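Local coordinates for acyl-CoA dehydrogenase (Mycobacterium thermoresistibile, PDB 3NF4), which probably catalyses the FAD-dependent alpha,beta-dehydrogenation of acyl-CoA thioesters, the oxidation that acyl-CoA dehydrogenases carry out with their bound flavin, at residues 106-111 and 242-246; 259-263 and 300-304; 325-329 and 377-381. All coordinates share one frame; numbering follows the deposited sequence.

Contact 1 (106-111 and 242-246); sequences HPLLVF and IAFSA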
ATOM      1  N   HIS A 106      18.659  18.739 -27.080  1.00 69.58           N
ATOM      2  CA  HIS A 106      19.190  19.385 -25.854  1.00 70.38           C
ATOM      3  C   HIS A 106      20.732  19.552 -25.762  1.00 71.75           C
ATOM      4  O   HIS A 106      21.199  20.616 -25.352  1.00 72.75           O
ATOM      5  CB  HIS A 106      18.594  18.730 -24.581  1.00 68.62           C
ATOM      6  CG  HIS A 106      19.324  19.055 -23.309  1.00 68.77           C
ATOM      7  ND1 HIS A 106      18.849  19.962 -22.387  1.00 69.76           N
ATOM      8  CD2 HIS A 106      20.477  18.564 -22.790  1.00 68.88           C
ATOM      9  CE1 HIS A 106      19.684  20.027 -21.362  1.00 69.92           C
ATOM     10  NE2 HIS A 106      20.684  19.194 -21.587  1.00 68.60           N
ATOM     11  N   PRO A 107      21.516  18.513 -26.115  1.00 72.12           N
ATOM     12  CA  PRO A 107      22.978  18.671 -26.124  1.00 74.17           C
ATOM     13  C   PRO A 107      23.514  19.795 -27.043  1.00 75.90           C
ATOM     14  O   PRO A 107      24.461  20.479 -26.669  1.00 77.12           O
ATOM     15  CB  PRO A 107      23.477  17.314 -26.631  1.00 73.95           C
ATOM     16  CG  PRO A 107      22.427  16.394 -26.284  1.00 72.71           C
ATOM     17  CD  PRO A 107      21.138  17.136 -26.458  1.00 71.03           C
ATOM     18  N   LEU A 108      22.926  19.975 -28.220  1.00 76.05           N
ATOM     19  CA  LEU A 108      23.403  21.008 -29.145  1.00 78.91           C
ATOM     20  C   LEU A 108      23.073  22.402 -28.606  1.00 79.80           C
ATOM     21  O   LEU A 108      23.920  23.302 -28.649  1.00 81.29           O
ATOM     22  CB  LEU A 108      22.834  20.805 -30.563  1.00 78.65           C
ATOM     23  CG  LEU A 108      23.128  21.803 -31.690  1.00 81.95           C
ATOM     24  CD1 LEU A 108      24.634  22.098 -31.844  1.00 85.20           C
ATOM     25  CD2 LEU A 108      22.537  21.338 -33.043  1.00 81.91           C
ATOM     26  N   LEU A 109      21.857  22.552 -28.074  1.00 78.71           N
ATOM     27  CA  LEU A 109      21.379  23.822 -27.570  1.00 79.49           C
ATOM     28  C   LEU A 109      22.164  24.351 -26.367  1.00 80.77           C
ATOM     29  O   LEU A 109      22.361  25.563 -26.253  1.00 82.42           O
ATOM     30  CB  LEU A 109      19.893  23.735 -27.229  1.00 77.98           C
ATOM     31  CG  LEU A 109      19.284  24.995 -26.597  1.00 78.24           C
ATOM     32  CD1 LEU A 109      18.971  26.069 -27.642  1.00 79.23           C
ATOM     33  CD2 LEU A 109      18.042  24.647 -25.774  1.00 77.30           C
ATOM     34  N   VAL A 110      22.609  23.466 -25.472  1.00 80.42           N
ATOM     35  CA  VAL A 110      23.285  23.913 -24.245  1.00 81.17           C
ATOM     36  C   VAL A 110      24.821  23.834 -24.322  1.00 83.11           C
ATOM     37  O   VAL A 110      25.518  24.594 -23.644  1.00 84.04           O
ATOM     38  CB  VAL A 110      22.720  23.207 -22.966  1.00 79.55           C
ATOM     39  CG1 VAL A 110      23.552  23.536 -21.727  1.00 80.15           C
ATOM     40  CG2 VAL A 110      21.265  23.601 -22.732  1.00 78.08           C
ATOM     41  N   PHE A 111      25.350  22.961 -25.176  1.00 83.69           N
ATOM     42  CA  PHE A 111      26.792  22.709 -25.180  1.00 85.32           C
ATOM     43  C   PHE A 111      27.551  23.041 -26.462  1.00 87.60           C
ATOM     44  O   PHE A 111      28.786  23.135 -26.439  1.00 89.34           O
ATOM     45  CB  PHE A 111      27.074  21.274 -24.761  1.00 84.27           C
ATOM     46  CG  PHE A 111      26.431  20.891 -23.457  1.00 83.11           C
ATOM     47  CD1 PHE A 111      25.118  20.427 -23.422  1.00 80.37           C
ATOM     48  CD2 PHE A 111      27.135  21.001 -22.265  1.00 83.01           C
ATOM     49  CE1 PHE A 111      24.529  20.082 -22.226  1.00 78.82           C
ATOM     50  CE2 PHE A 111      26.550  20.653 -21.068  1.00 81.77           C
ATOM     51  CZ  PHE A 111      25.246  20.190 -21.051  1.00 79.54           C
ATOM     52  N   ILE A 242      27.130  15.798 -20.239  1.00 76.79           N
ATOM     53  CA  ILE A 242      26.010  16.126 -21.120  1.00 74.68           C
ATOM     54  C   ILE A 242      24.767  15.256 -20.826  1.00 71.75           C
ATOM     55  O   ILE A 242      23.654  15.778 -20.696  1.00 70.02           O
ATOM     56  CB  ILE A 242      26.395  16.049 -22.612  1.00 75.33           C
ATOM     57  CG1 ILE A 242      27.489  17.070 -22.929  1.00 78.23           C
ATOM     58  CG2 ILE A 242      25.182  16.304 -23.494  1.00 74.08           C
ATOM     59  CD1 ILE A 242      27.938  17.089 -24.408  1.00 78.56           C
ATOM     60  N   ALA A 243      24.969  13.946 -20.718  1.00 70.69           N
ATOM     61  CA  ALA A 243      23.859  13.023 -20.474  1.00 69.37           C
ATOM     62  C   ALA A 243      23.210  13.275 -19.122  1.00 68.07           C
ATOM     63  O   ALA A 243      21.997  13.170 -18.996  1.00 66.59           O
ATOM     64  CB  ALA A 243      24.305  11.571 -20.587  1.00 69.26           C
ATOM     65  N   PHE A 244      24.030  13.625 -18.132  1.00 69.42           N
ATOM     66  CA  PHE A 244      23.577  13.913 -16.768  1.00 69.13           C
ATOM     67  C   PHE A 244      22.680  15.145 -16.729  1.00 68.30           C
ATOM     68  O   PHE A 244      21.705  15.172 -15.955  1.00 67.33           O
ATOM     69  CB  PHE A 244      24.777  14.084 -15.823  1.00 71.03           C
ATOM     70  CG  PHE A 244      24.403  14.362 -14.380  1.00 73.70           C
ATOM     71  CD1 PHE A 244      24.056  13.308 -13.509  1.00 74.28           C
ATOM     72  CD2 PHE A 244      24.418  15.672 -13.877  1.00 76.06           C
ATOM     73  CE1 PHE A 244      23.712  13.555 -12.184  1.00 74.45           C
ATOM     74  CE2 PHE A 244      24.070  15.934 -12.539  1.00 76.54           C
ATOM     75  CZ  PHE A 244      23.722  14.871 -11.692  1.00 76.33           C
ATOM     76  N   SER A 245      22.982  16.135 -17.578  1.00 68.05           N
ATOM     77  CA  SER A 245      22.284  17.427 -17.563  1.00 67.07           C
ATOM     78  C   SER A 245      20.903  17.354 -18.166  1.00 65.20           C
ATOM     79  O   SER A 245      20.085  18.226 -17.927  1.00 65.11           O
ATOM     80  CB  SER A 245      23.114  18.522 -18.271  1.00 69.57           C
ATOM     81  OG  SER A 245      22.827  18.622 -19.661  1.00 68.94           O
ATOM     82  N   ALA A 246      20.648  16.320 -18.962  1.00 64.10           N
ATOM     83  CA  ALA A 246      19.325  16.112 -19.558  1.00 62.18           C
ATOM     84  C   ALA A 246      18.298  15.355 -18.649  1.00 60.53           C
ATOM     85  O   ALA A 246      17.105  15.343 -18.951  1.00 59.22           O
ATOM     86  CB  ALA A 246      19.469  15.434 -20.899  1.00 61.77           C
TER

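Contact 2 (259-263 and 300-304); sequences TGLAQ and VATAR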
ATOM      1  N   THR A 259       0.634  11.191 -16.314  1.00 37.82           N
ATOM      2  CA  THR A 259      -0.559  11.881 -15.756  1.00 37.89           C
ATOM      3  C   THR A 259      -1.719  11.893 -16.782  1.00 38.80           C
ATOM      4  O   THR A 259      -2.885  11.700 -16.419  1.00 38.62           O
ATOM      5  CB  THR A 259      -0.186  13.318 -15.247  1.00 38.37           C
ATOM      6  OG1 THR A 259       0.828  13.211 -14.233  1.00 36.71           O
ATOM      7  CG2 THR A 259      -1.407  14.101 -14.667  1.00 36.85           C
ATOM      8  N   GLY A 260      -1.398  12.085 -18.061  1.00 39.73           N
ATOM      9  CA  GLY A 260      -2.447  12.210 -19.099  1.00 40.17           C
ATOM     10  C   GLY A 260      -3.027  10.851 -19.462  1.00 40.97           C
ATOM     11  O   GLY A 260      -4.205  10.753 -19.776  1.00 40.82           O
ATOM     12  N   LEU A 261      -2.189   9.803 -19.414  1.00 40.66           N
ATOM     13  CA  LEU A 261      -2.661   8.414 -19.542  1.00 40.77           C
ATOM     14  C   LEU A 261      -3.586   8.027 -18.371  1.00 40.30           C
ATOM     15  O   LEU A 261      -4.653   7.409 -18.587  1.00 39.61           O
ATOM     16  CB  LEU A 261      -1.470   7.425 -19.596  1.00 40.88           C
ATOM     17  CG  LEU A 261      -1.833   5.941 -19.725  1.00 41.29           C
ATOM     18  CD1 LEU A 261      -2.697   5.604 -21.003  1.00 40.93           C
ATOM     19  CD2 LEU A 261      -0.585   5.047 -19.640  1.00 40.89           C
ATOM     20  N   ALA A 262      -3.184   8.371 -17.138  1.00 39.19           N
ATOM     21  CA  ALA A 262      -4.094   8.182 -15.996  1.00 39.09           C
ATOM     22  C   ALA A 262      -5.405   8.983 -16.137  1.00 39.37           C
ATOM     23  O   ALA A 262      -6.467   8.461 -15.843  1.00 39.69           O
ATOM     24  CB  ALA A 262      -3.413   8.535 -14.664  1.00 38.48           C
ATOM     25  N   GLN A 263      -5.333  10.244 -16.570  1.00 39.85           N
ATOM     26  CA  GLN A 263      -6.551  11.054 -16.759  1.00 40.50           C
ATOM     27  C   GLN A 263      -7.487  10.430 -17.810  1.00 41.18           C
ATOM     28  O   GLN A 263      -8.710  10.405 -17.617  1.00 42.70           O
ATOM     29  CB  GLN A 263      -6.207  12.504 -17.125  1.00 40.81           C
ATOM     30  CG  GLN A 263      -7.404  13.433 -17.426  1.00 42.11           C
ATOM     31  CD  GLN A 263      -8.280  13.718 -16.177  1.00 42.48           C
ATOM     32  OE1 GLN A 263      -7.791  14.099 -15.098  1.00 40.47           O
ATOM     33  NE2 GLN A 263      -9.574  13.538 -16.340  1.00 41.93           N
ATOM     34  N   VAL A 300      -4.703  11.122  -9.650  1.00 36.17           N
ATOM     35  CA  VAL A 300      -4.463  12.000 -10.800  1.00 35.60           C
ATOM     36  C   VAL A 300      -4.181  13.463 -10.379  1.00 36.54           C
ATOM     37  O   VAL A 300      -3.210  14.072 -10.860  1.00 36.15           O
ATOM     38  CB  VAL A 300      -5.598  11.953 -11.864  1.00 36.97           C
ATOM     39  CG1 VAL A 300      -5.203  12.774 -13.116  1.00 38.13           C
ATOM     40  CG2 VAL A 300      -5.941  10.500 -12.283  1.00 33.31           C
ATOM     41  N   ALA A 301      -4.981  14.017  -9.463  1.00 36.37           N
ATOM     42  CA  ALA A 301      -4.823  15.427  -9.106  1.00 36.98           C
ATOM     43  C   ALA A 301      -3.445  15.654  -8.444  1.00 37.73           C
ATOM     44  O   ALA A 301      -2.728  16.625  -8.743  1.00 38.21           O
ATOM     45  CB  ALA A 301      -5.985  15.902  -8.173  1.00 37.02           C
ATOM     46  N   THR A 302      -3.103  14.754  -7.538  1.00 37.32           N
ATOM     47  CA  THR A 302      -1.833  14.759  -6.843  1.00 38.58           C
ATOM     48  C   THR A 302      -0.612  14.656  -7.812  1.00 38.72           C
ATOM     49  O   THR A 302       0.383  15.360  -7.642  1.00 39.07           O
ATOM     50  CB  THR A 302      -1.838  13.588  -5.854  1.00 38.16           C
ATOM     51  OG1 THR A 302      -2.727  13.917  -4.777  1.00 41.06           O
ATOM     52  CG2 THR A 302      -0.471  13.336  -5.294  1.00 40.64           C
ATOM     53  N   ALA A 303      -0.697  13.802  -8.825  1.00 37.94           N
ATOM     54  CA  ALA A 303       0.386  13.688  -9.811  1.00 38.14           C
ATOM     55  C   ALA A 303       0.529  14.973 -10.655  1.00 39.18           C
ATOM     56  O   ALA A 303       1.648  15.420 -10.914  1.00 39.70           O
ATOM     57  CB  ALA A 303       0.165  12.459 -10.686  1.00 36.04           C
ATOM     58  N   ARG A 304      -0.599  15.576 -11.060  1.00 38.92           N
ATOM     59  CA  ARG A 304      -0.568  16.833 -11.822  1.00 39.38           C
ATOM     60  C   ARG A 304       0.087  17.976 -11.014  1.00 39.94           C
ATOM     61  O   ARG A 304       0.993  18.652 -11.519  1.00 40.30           O
ATOM     62  CB  ARG A 304      -1.983  17.250 -12.260  1.00 39.62           C
ATOM     63  CG  ARG A 304      -2.043  18.553 -13.107  1.00 42.38           C
ATOM     64  CD  ARG A 304      -3.406  18.841 -13.807  1.00 41.44           C
ATOM     65  NE  ARG A 304      -3.876  17.735 -14.630  1.00 44.70           N
ATOM     66  CZ  ARG A 304      -4.874  16.915 -14.302  1.00 44.85           C
ATOM     67  NH1 ARG A 304      -5.533  17.085 -13.157  1.00 46.57           N
ATOM     68  NH2 ARG A 304      -5.222  15.930 -15.128  1.00 43.41           N
TER
HETATM   69  O   HOH W   1      -8.232  15.334 -12.774  1.00 20.49           O

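Contact 3 (325-329 and 377-381); sequences SIAKL and QRLVI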
ATOM      1  N   SER A 325      12.687  13.991  -9.727  1.00 45.90           N
ATOM      2  CA  SER A 325      12.657  12.553  -9.409  1.00 46.13           C
ATOM      3  C   SER A 325      11.359  12.128  -8.701  1.00 43.91           C
ATOM      4  O   SER A 325      10.765  11.084  -9.013  1.00 42.30           O
ATOM      5  CB  SER A 325      13.863  12.144  -8.546  1.00 46.82           C
ATOM      6  OG  SER A 325      14.989  12.017  -9.383  1.00 52.37           O
ATOM      7  N   ILE A 326      10.952  12.955  -7.744  1.00 43.10           N
ATOM      8  CA  ILE A 326       9.723  12.751  -6.991  1.00 41.31           C
ATOM      9  C   ILE A 326       8.526  12.798  -7.965  1.00 39.98           C
ATOM     10  O   ILE A 326       7.681  11.894  -7.961  1.00 39.61           O
ATOM     11  CB  ILE A 326       9.636  13.785  -5.836  1.00 41.48           C
ATOM     12  CG1 ILE A 326      10.639  13.421  -4.740  1.00 41.93           C
ATOM     13  CG2 ILE A 326       8.237  13.923  -5.282  1.00 38.63           C
ATOM     14  CD1 ILE A 326      10.734  14.487  -3.612  1.00 40.78           C
ATOM     15  N   ALA A 327       8.474  13.808  -8.824  1.00 39.18           N
ATOM     16  CA  ALA A 327       7.374  13.887  -9.812  1.00 38.82           C
ATOM     17  C   ALA A 327       7.229  12.629 -10.716  1.00 38.75           C
ATOM     18  O   ALA A 327       6.129  12.119 -10.919  1.00 38.43           O
ATOM     19  CB  ALA A 327       7.492  15.167 -10.669  1.00 38.38           C
ATOM     20  N   LYS A 328       8.345  12.115 -11.237  1.00 40.07           N
ATOM     21  CA  LYS A 328       8.333  10.956 -12.145  1.00 39.37           C
ATOM     22  C   LYS A 328       7.891   9.671 -11.421  1.00 39.04           C
ATOM     23  O   LYS A 328       7.023   8.956 -11.908  1.00 38.55           O
ATOM     24  CB  LYS A 328       9.712  10.820 -12.824  1.00 40.40           C
ATOM     25  CG  LYS A 328       9.769   9.823 -13.969  1.00 39.54           C
ATOM     26  CD  LYS A 328      10.087   8.406 -13.475  1.00 41.60           C
ATOM     27  CE  LYS A 328      10.197   7.444 -14.657  1.00 41.80           C
ATOM     28  NZ  LYS A 328      10.018   6.039 -14.244  1.00 41.10           N
ATOM     29  N   LEU A 329       8.480   9.395 -10.253  1.00 39.60           N
ATOM     30  CA  LEU A 329       8.072   8.276  -9.384  1.00 38.90           C
ATOM     31  C   LEU A 329       6.579   8.310  -9.038  1.00 38.46           C
ATOM     32  O   LEU A 329       5.863   7.309  -9.217  1.00 37.71           O
ATOM     33  CB  LEU A 329       8.869   8.284  -8.079  1.00 39.32           C
ATOM     34  CG  LEU A 329       8.402   7.287  -7.005  1.00 39.55           C
ATOM     35  CD1 LEU A 329       8.843   5.887  -7.366  1.00 41.84           C
ATOM     36  CD2 LEU A 329       8.960   7.636  -5.661  1.00 40.07           C
ATOM     37  N   GLN A 377      15.062   5.981  -9.267  1.00 42.35           N
ATOM     38  CA  GLN A 377      14.454   7.222  -8.693  1.00 41.79           C
ATOM     39  C   GLN A 377      14.582   7.287  -7.167  1.00 42.09           C
ATOM     40  O   GLN A 377      15.057   8.275  -6.641  1.00 42.52           O
ATOM     41  CB  GLN A 377      12.979   7.448  -9.096  1.00 40.05           C
ATOM     42  CG  GLN A 377      12.660   7.591 -10.603  1.00 41.29           C
ATOM     43  CD  GLN A 377      13.608   8.529 -11.406  1.00 45.59           C
ATOM     44  OE1 GLN A 377      14.223   9.453 -10.863  1.00 44.25           O
ATOM     45  NE2 GLN A 377      13.707   8.276 -12.722  1.00 47.55           N
ATOM     46  N   ARG A 378      14.176   6.226  -6.466  1.00 42.27           N
ATOM     47  CA  ARG A 378      14.338   6.148  -5.030  1.00 43.45           C
ATOM     48  C   ARG A 378      15.806   6.281  -4.550  1.00 45.70           C
ATOM     49  O   ARG A 378      16.088   6.838  -3.465  1.00 44.73           O
ATOM     50  CB  ARG A 378      13.714   4.850  -4.481  1.00 43.36           C
ATOM     51  CG  ARG A 378      12.159   4.727  -4.648  1.00 41.76           C
ATOM     52  CD  ARG A 378      11.641   3.393  -4.009  1.00 43.15           C
ATOM     53  NE  ARG A 378      10.187   3.389  -3.919  1.00 43.42           N
ATOM     54  CZ  ARG A 378       9.353   2.998  -4.885  1.00 44.21           C
ATOM     55  NH1 ARG A 378       9.801   2.551  -6.049  1.00 44.45           N
ATOM     56  NH2 ARG A 378       8.045   3.087  -4.697  1.00 45.16           N
ATOM     57  N   LEU A 379      16.733   5.743  -5.345  1.00 47.52           N
ATOM     58  CA  LEU A 379      18.162   5.790  -5.005  1.00 50.02           C
ATOM     59  C   LEU A 379      18.675   7.238  -5.182  1.00 49.42           C
ATOM     60  O   LEU A 379      19.372   7.767  -4.324  1.00 49.87           O
ATOM     61  CB  LEU A 379      18.950   4.761  -5.839  1.00 51.61           C
ATOM     62  CG  LEU A 379      20.475   4.650  -5.690  1.00 57.17           C
ATOM     63  CD1 LEU A 379      20.932   4.512  -4.205  1.00 58.79           C
ATOM     64  CD2 LEU A 379      21.082   3.504  -6.561  1.00 61.51           C
ATOM     65  N   VAL A 380      18.264   7.897  -6.251  1.00 48.54           N
ATOM     66  CA  VAL A 380      18.555   9.332  -6.418  1.00 49.52           C
ATOM     67  C   VAL A 380      18.050  10.197  -5.233  1.00 49.64           C
ATOM     68  O   VAL A 380      18.840  10.948  -4.631  1.00 50.87           O
ATOM     69  CB  VAL A 380      18.073   9.850  -7.806  1.00 49.46           C
ATOM     70  CG1 VAL A 380      17.888  11.388  -7.858  1.00 49.27           C
ATOM     71  CG2 VAL A 380      19.081   9.416  -8.858  1.00 51.59           C
ATOM     72  N   ILE A 381      16.773  10.040  -4.866  1.00 47.56           N
ATOM     73  CA  ILE A 381      16.178  10.759  -3.735  1.00 46.83           C
ATOM     74  C   ILE A 381      16.919  10.513  -2.397  1.00 48.54           C
ATOM     75  O   ILE A 381      17.180  11.460  -1.638  1.00 48.65           O
ATOM     76  CB  ILE A 381      14.641  10.443  -3.594  1.00 44.90           C
ATOM     77  CG1 ILE A 381      13.893  10.885  -4.866  1.00 43.04           C
ATOM     78  CG2 ILE A 381      14.069  11.119  -2.364  1.00 42.23           C
ATOM     79  CD1 ILE A 381      12.570  10.130  -5.209  1.00 38.63           C
TER

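Contact 1 (106-111 and 242-246)
His-106 and Phe-111 reach from helix 106-111 to the side chains of Ser-245 and Ile-242, joining the N-terminal helical region of the acyl-CoA dehydrogenase fold to short helix 239-245, which precedes the C-terminal helices. The imidazole meets the serine with its edge: His-106 NE2 and Ser-245 OG are 2.9 Å apart, in a nearly straight hydrogen bond (173°) in which either partner could donate. The His-106 side chain leaves its helix with CG anti to the backbone N (chi1 165°), which carries the ring across to the serine. Ala-246 lies over one face of the same ring, off-centre, with its CB 3.8 Å from His-106 CD2. Ring edge and ring face are thus used by successive residues of the second segment.

Phe-111 is held as a plate between two aliphatic groups. Ile-242 CG1 sits almost exactly over the middle of the ring, 3.9 Å from its centroid and only 7° off the normal, a CH-pi contact. Against the opposite face lies Val-110 CG1, displaced toward the rim. Ile-242 brings two branches to the contact: with CG1 beside its own backbone N (chi1 -62°), CG1 takes the phenyl face while CG2 turns to Pro-107, 3.7 Å from Pro-107 CB. The proline and isoleucine side chains cross at about a right angle, and both also pack on Cys-191 of strand 189-195, so the beta domain borders this junction. Gln-238, just before helix 239-245, adds a further contact to Phe-111.

Ser-245 OG also meets a second ring edge: in addition to its bond to the imidazole, it lies near the plane of the phenyl ring, 3.2 Å from Phe-111 CZ.

Contact 2 (259-263 and 300-304)
Thr-259 and Val-300 form the centre of this interface, packed between two helices that run nearly antiparallel; the axes of segments 259-263 and 300-304 approach to 9.7 Å, at an angle of 160°. The two branches of the threonine have different neighbours. Thr-259 OG1 turns back beside its own backbone N (chi1 -59°), where it hydrogen-bonds to the carbonyl of Ala-255 one turn earlier; with that polar demand met inside the helix, OG1 also lies against the methyl of Ala-303, 3.7 Å from its CB. The other branch, CG2, points to the facing helix and rests 4.0 Å from CB of Arg-304, the two side chains crossing at about a right angle.

Val-300 likewise divides its methyls. Its CG2 packs on Ala-262, with 4.0 Å between Val-300 CG2 and Ala-262 CB, whereas CG1 approaches the amide oxygen of Gln-263, 3.5 Å from Gln-263 OE1. That oxygen is the polar hub of the contact. Arg-304 NH2 donates to Gln-263 OE1 over 3.2 Å, and the acceptor lies in the guanidinium plane although the donor is tilted 28° from the plane of the carbonyl. A water donates to the same oxygen at 2.7 Å from Gln-263 OE1 and accepts from Arg-304 NH1, bridging the two groups. Both side chains are bent to meet, the glutamine at chi2 and the arginine at chi3. The guanidinium has a stronger partner in Glu-85, whose OE2 forms a salt bridge with NH2, and this probably steadies its rotation.

Ala-331 of helix 321-346 closes over Thr-259 and Ala-303, so a third helix meets the pair, as expected of the antiparallel C-terminal helical bundle of acyl-CoA dehydrogenases.

Contact 3 (325-329 and 377-381)
Gln-377 lies across the helix carrying Ser-325, Lys-328 and Leu-329: its CB faces the leucine, CG, CD and NE2 lie along Lys-328 CD, and OE1 goes to the serine. Its CB is 4.3 Å from CB of Leu-329. CG, placed beside the backbone N (chi1 -60°), comes within 3.9 Å of Lys-328 CD; the chain then bends at chi2, which leaves the amide carbon, Gln-377 CD, 4.1 Å from Lys-328 CD. At the tip the amide splits its duties. OE1 accepts a hydrogen bond from Ser-325 OG, 3.1 Å away and nearly in line with the C=O bond (165° at the oxygen). NE2 lies 3.7 Å from Lys-328 CD and donates to the carbonyl of Gly-372, so both ends of the amide are held and its rotation is fixed.

The helices belong to the C-terminal helical domain of the acyl-CoA dehydrogenase fold and run roughly antiparallel, at 154° between the short segments. Beyond the glutamine, Ile-381 CD1 packs 3.8 Å from Ile-326 CG1. Leu-329 CD1 sits over one face of the Arg-378 guanidinium, near its rim and 3.7 Å from Arg-378 NH1, while Arg-378 NE forms a salt bridge with Asp-295 of the second subunit. Leu-379, on the next position of the helix, touches the bound FAD.

How the contacts relate
The three contacts are successive along the chain and none touches another. Contact 1 lies on the opposite side of the chain's centre from contact 2, their centres 28 Å apart, although helix 239-245 of the first leads directly into helix 247-274 of the second. Contact 3 is nearer to each than they are to one another, its centre 20 Å from that of contact 1 and 17 Å from that of contact 2. It is also the contact that meets the flavin, through Leu-379, whereas in contact 1 the side chain of Ala-246 stays about 10 Å from FAD. Contacts 2 and 3 share the second subunit: Ala-301 and Ile-326 pack on each other's counterparts across that interface.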